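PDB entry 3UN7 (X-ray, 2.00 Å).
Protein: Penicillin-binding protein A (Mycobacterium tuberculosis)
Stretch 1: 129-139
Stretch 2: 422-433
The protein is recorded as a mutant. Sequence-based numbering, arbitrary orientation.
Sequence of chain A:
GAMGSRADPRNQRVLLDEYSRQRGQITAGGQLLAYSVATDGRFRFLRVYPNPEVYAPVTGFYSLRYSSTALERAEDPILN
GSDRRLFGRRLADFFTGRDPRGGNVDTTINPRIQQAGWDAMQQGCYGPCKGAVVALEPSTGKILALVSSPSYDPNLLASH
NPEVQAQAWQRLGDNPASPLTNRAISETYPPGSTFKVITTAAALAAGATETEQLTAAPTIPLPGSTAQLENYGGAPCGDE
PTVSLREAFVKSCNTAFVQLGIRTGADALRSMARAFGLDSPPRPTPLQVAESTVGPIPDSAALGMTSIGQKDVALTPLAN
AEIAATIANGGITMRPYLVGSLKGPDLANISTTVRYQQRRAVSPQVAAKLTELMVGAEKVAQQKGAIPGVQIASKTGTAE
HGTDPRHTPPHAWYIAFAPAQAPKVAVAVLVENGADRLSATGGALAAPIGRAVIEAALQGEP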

# COMPACT_ATOMS: atom_id res chain seq x y z
N CYS A 129 1.40 13.31 -8.80
CA CYS A 129 2.14 12.89 -7.60
C CYS A 129 2.99 11.66 -7.87
O CYS A 129 2.59 10.79 -8.62
CB CYS A 129 1.16 12.56 -6.47
SG CYS A 129 0.16 13.93 -5.87
N LYS A 130 4.16 11.59 -7.24
CA LYS A 130 4.94 10.35 -7.21
C LYS A 130 4.57 9.62 -5.93
O LYS A 130 4.43 10.24 -4.88
CB LYS A 130 6.43 10.66 -7.24
CG LYS A 130 7.33 9.42 -7.36
CD LYS A 130 8.79 9.77 -7.10
CE LYS A 130 9.40 10.54 -8.26
NZ LYS A 130 10.75 11.05 -7.88
N GLY A 131 4.38 8.31 -6.02
CA GLY A 131 4.03 7.54 -4.82
C GLY A 131 3.15 6.36 -5.13
O GLY A 131 3.28 5.75 -6.21
N ALA A 132 2.26 6.03 -4.19
CA ALA A 132 1.42 4.85 -4.30
C ALA A 132 0.11 4.98 -3.55
O ALA A 132 -0.01 5.79 -2.61
CB ALA A 132 2.19 3.59 -3.85
N VAL A 133 -0.88 4.22 -4.00
CA VAL A 133 -2.15 4.09 -3.30
C VAL A 133 -2.52 2.61 -3.23
O VAL A 133 -2.44 1.88 -4.23
CB VAL A 133 -3.29 4.87 -4.01
CG1 VAL A 133 -4.63 4.61 -3.31
CG2 VAL A 133 -2.99 6.37 -4.07
N VAL A 134 -2.95 2.17 -2.06
CA VAL A 134 -3.39 0.79 -1.88
C VAL A 134 -4.73 0.84 -1.19
O VAL A 134 -4.93 1.61 -0.24
CB VAL A 134 -2.40 -0.05 -1.00
CG1 VAL A 134 -2.97 -1.45 -0.75
CG2 VAL A 134 -1.04 -0.16 -1.67
N ALA A 135 -5.65 0.01 -1.67
CA ALA A 135 -6.93 -0.17 -1.02
C ALA A 135 -7.15 -1.65 -0.77
O ALA A 135 -6.90 -2.50 -1.64
CB ALA A 135 -8.07 0.44 -1.86
N LEU A 136 -7.59 -1.96 0.44
CA LEU A 136 -7.80 -3.34 0.88
C LEU A 136 -9.20 -3.46 1.43
O LEU A 136 -9.76 -2.49 1.96
CB LEU A 136 -6.80 -3.71 1.98
CG LEU A 136 -5.29 -3.63 1.68
CD1 LEU A 136 -4.48 -4.01 2.91
CD2 LEU A 136 -4.91 -4.56 0.50
N GLU A 137 -9.77 -4.65 1.31
CA GLU A 137 -11.03 -4.95 1.98
C GLU A 137 -10.68 -5.64 3.29
O GLU A 137 -10.17 -6.75 3.26
CB GLU A 137 -11.86 -5.90 1.11
CG GLU A 137 -13.23 -6.23 1.70
CD GLU A 137 -14.10 -6.89 0.67
OE1 GLU A 137 -13.86 -8.06 0.34
OE2 GLU A 137 -15.02 -6.22 0.16
N PRO A 138 -10.94 -4.97 4.43
CA PRO A 138 -10.38 -5.49 5.68
C PRO A 138 -10.86 -6.87 6.12
O PRO A 138 -10.07 -7.61 6.69
CB PRO A 138 -10.72 -4.39 6.70
CG PRO A 138 -10.98 -3.15 5.86
CD PRO A 138 -11.70 -3.73 4.67
N SER A 139 -12.12 -7.23 5.82
CA SER A 139 -12.69 -8.49 6.25
C SER A 139 -12.24 -9.69 5.41
O SER A 139 -12.42 -10.84 5.81
CB SER A 139 -14.23 -8.41 6.24
OG SER A 139 -14.72 -8.23 4.92
N ALA A 422 -17.92 -0.13 10.96
CA ALA A 422 -18.10 -1.41 10.26
C ALA A 422 -17.39 -1.32 8.91
O ALA A 422 -18.03 -1.19 7.88
CB ALA A 422 -19.59 -1.70 10.08
N PRO A 423 -16.04 -1.32 8.92
CA PRO A 423 -15.23 -0.97 7.75
C PRO A 423 -15.37 -1.87 6.52
O PRO A 423 -15.52 -3.09 6.64
CB PRO A 423 -13.79 -1.02 8.28
CG PRO A 423 -13.94 -0.88 9.78
CD PRO A 423 -15.20 -1.60 10.10
N LYS A 424 -15.31 -1.25 5.34
CA LYS A 424 -15.42 -1.98 4.07
C LYS A 424 -14.19 -1.76 3.19
O LYS A 424 -13.97 -2.48 2.22
CB LYS A 424 -16.69 -1.56 3.33
CG LYS A 424 -17.93 -2.13 3.99
CD LYS A 424 -18.97 -1.06 4.24
CE LYS A 424 -20.12 -1.56 5.14
NZ LYS A 424 -20.38 -0.64 6.31
N VAL A 425 -13.38 -0.78 3.58
CA VAL A 425 -12.20 -0.43 2.82
C VAL A 425 -11.15 0.14 3.78
O VAL A 425 -11.49 0.82 4.76
CB VAL A 425 -12.56 0.53 1.65
CG1 VAL A 425 -13.21 1.85 2.17
CG2 VAL A 425 -11.36 0.80 0.73
N ALA A 426 -9.90 -0.15 3.50
CA ALA A 426 -8.77 0.46 4.19
C ALA A 426 -7.83 0.95 3.10
O ALA A 426 -7.70 0.29 2.08
CB ALA A 426 -8.10 -0.56 5.05
N VAL A 427 -7.17 2.08 3.33
CA VAL A 427 -6.32 2.68 2.30
C VAL A 427 -4.99 3.12 2.88
O VAL A 427 -4.87 3.40 4.08
CB VAL A 427 -6.99 3.88 1.56
CG1 VAL A 427 -8.30 3.46 0.91
CG2 VAL A 427 -7.22 5.11 2.51
N ALA A 428 -3.97 3.14 2.03
CA ALA A 428 -2.74 3.86 2.33
C ALA A 428 -2.38 4.69 1.13
O ALA A 428 -2.41 4.20 -0.00
CB ALA A 428 -1.60 2.93 2.65
N VAL A 429 -2.05 5.95 1.39
CA VAL A 429 -1.59 6.86 0.34
C VAL A 429 -0.21 7.28 0.75
O VAL A 429 0.01 7.73 1.90
CB VAL A 429 -2.49 8.10 0.24
CG1 VAL A 429 -1.96 9.09 -0.81
CG2 VAL A 429 -3.91 7.70 -0.05
N LEU A 430 0.74 7.09 -0.15
CA LEU A 430 2.05 7.71 0.02
C LEU A 430 2.30 8.69 -1.12
O LEU A 430 2.27 8.30 -2.30
CB LEU A 430 3.16 6.66 0.08
CG LEU A 430 4.54 7.32 -0.09
CD1 LEU A 430 5.07 7.88 1.24
CD2 LEU A 430 5.47 6.33 -0.72
N VAL A 431 2.51 9.97 -0.77
CA VAL A 431 2.93 10.97 -1.73
C VAL A 431 4.38 11.32 -1.44
O VAL A 431 4.68 11.96 -0.42
CB VAL A 431 2.09 12.28 -1.65
CG1 VAL A 431 2.61 13.29 -2.65
CG2 VAL A 431 0.60 11.99 -1.92
N GLU A 432 5.27 10.86 -2.31
CA GLU A 432 6.70 11.14 -2.15
C GLU A 432 6.97 12.64 -2.25
O GLU A 432 6.49 13.31 -3.18
CB GLU A 432 7.51 10.37 -3.20
CG GLU A 432 7.41 8.85 -3.04
CD GLU A 432 8.45 8.10 -3.84
OE1 GLU A 432 9.61 8.57 -3.93
OE2 GLU A 432 8.11 7.03 -4.37
N ASN A 433 7.72 13.16 -1.28
CA ASN A 433 8.05 14.58 -1.18
C ASN A 433 6.81 15.49 -1.11
O ASN A 433 6.87 16.65 -1.47
CB ASN A 433 8.99 15.01 -2.33
CG ASN A 433 10.39 14.42 -2.19
OD1 ASN A 433 10.54 13.22 -1.98
ND2 ASN A 433 11.41 15.26 -2.30
O HOH W 1 -15.42 -3.50 0.44

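Neighbouring antiparallel strands are joined mainly by their backbones, while the side chains settle what lies on each face of the sheet; penicillin-binding protein A offers a clear example between segments whose touching residues are at least 285 apart in sequence. The strands run at 165° to one another, and seven main-chain hydrogen bonds link the two stretches.

The walk begins at Cys-129, whose SG lies 4.1 Å from Val-431 CG1 in an apolar contact. Next, Lys-130 O accepts a hydrogen bond from Glu-432 N at 2.8 Å, and the aliphatic part of the lysine side chain brings CD to 3.5 Å from Glu-432 OE1. Gly-131 follows with backbone angles of 148/-147 that by themselves call for glycine. Its bare CA comes within 3.2 Å of Leu-430 O, a CA-H...O contact, and a CB here would clash with that same oxygen.

From this point the pairing is regular. Ala-132 and Leu-430 exchange two hydrogen bonds, Ala-132 N to Leu-430 O at 3.0 Å and Leu-430 N to Ala-132 O at 2.9 Å. Val-133 sits opposite Val-429 in a non-hydrogen-bonded pair, where the CA atoms draw in to 4.6 Å and CG2 meets CG2 at 4.3 Å. Val-134 and Ala-428 again bond reciprocally, N to O, at 2.9 Å each way. Ala-135 shares a face with Val-133, and its CB packs 4.1 Å from Val-427 CG1. Leu-136 closes the series with Ala-426, each N reaching the other's O at 2.8 Å.

Beyond the ladder, water takes over: one molecule donates to Glu-137 OE2 at 2.8 Å and to Lys-424 O at 2.5 Å. Pro-138, without an amide hydrogen to offer, contributes packing instead, its CG 4.0 Å from Ala-426 CB and 4.3 Å from Pro-423 CB. Ser-139 makes no contact.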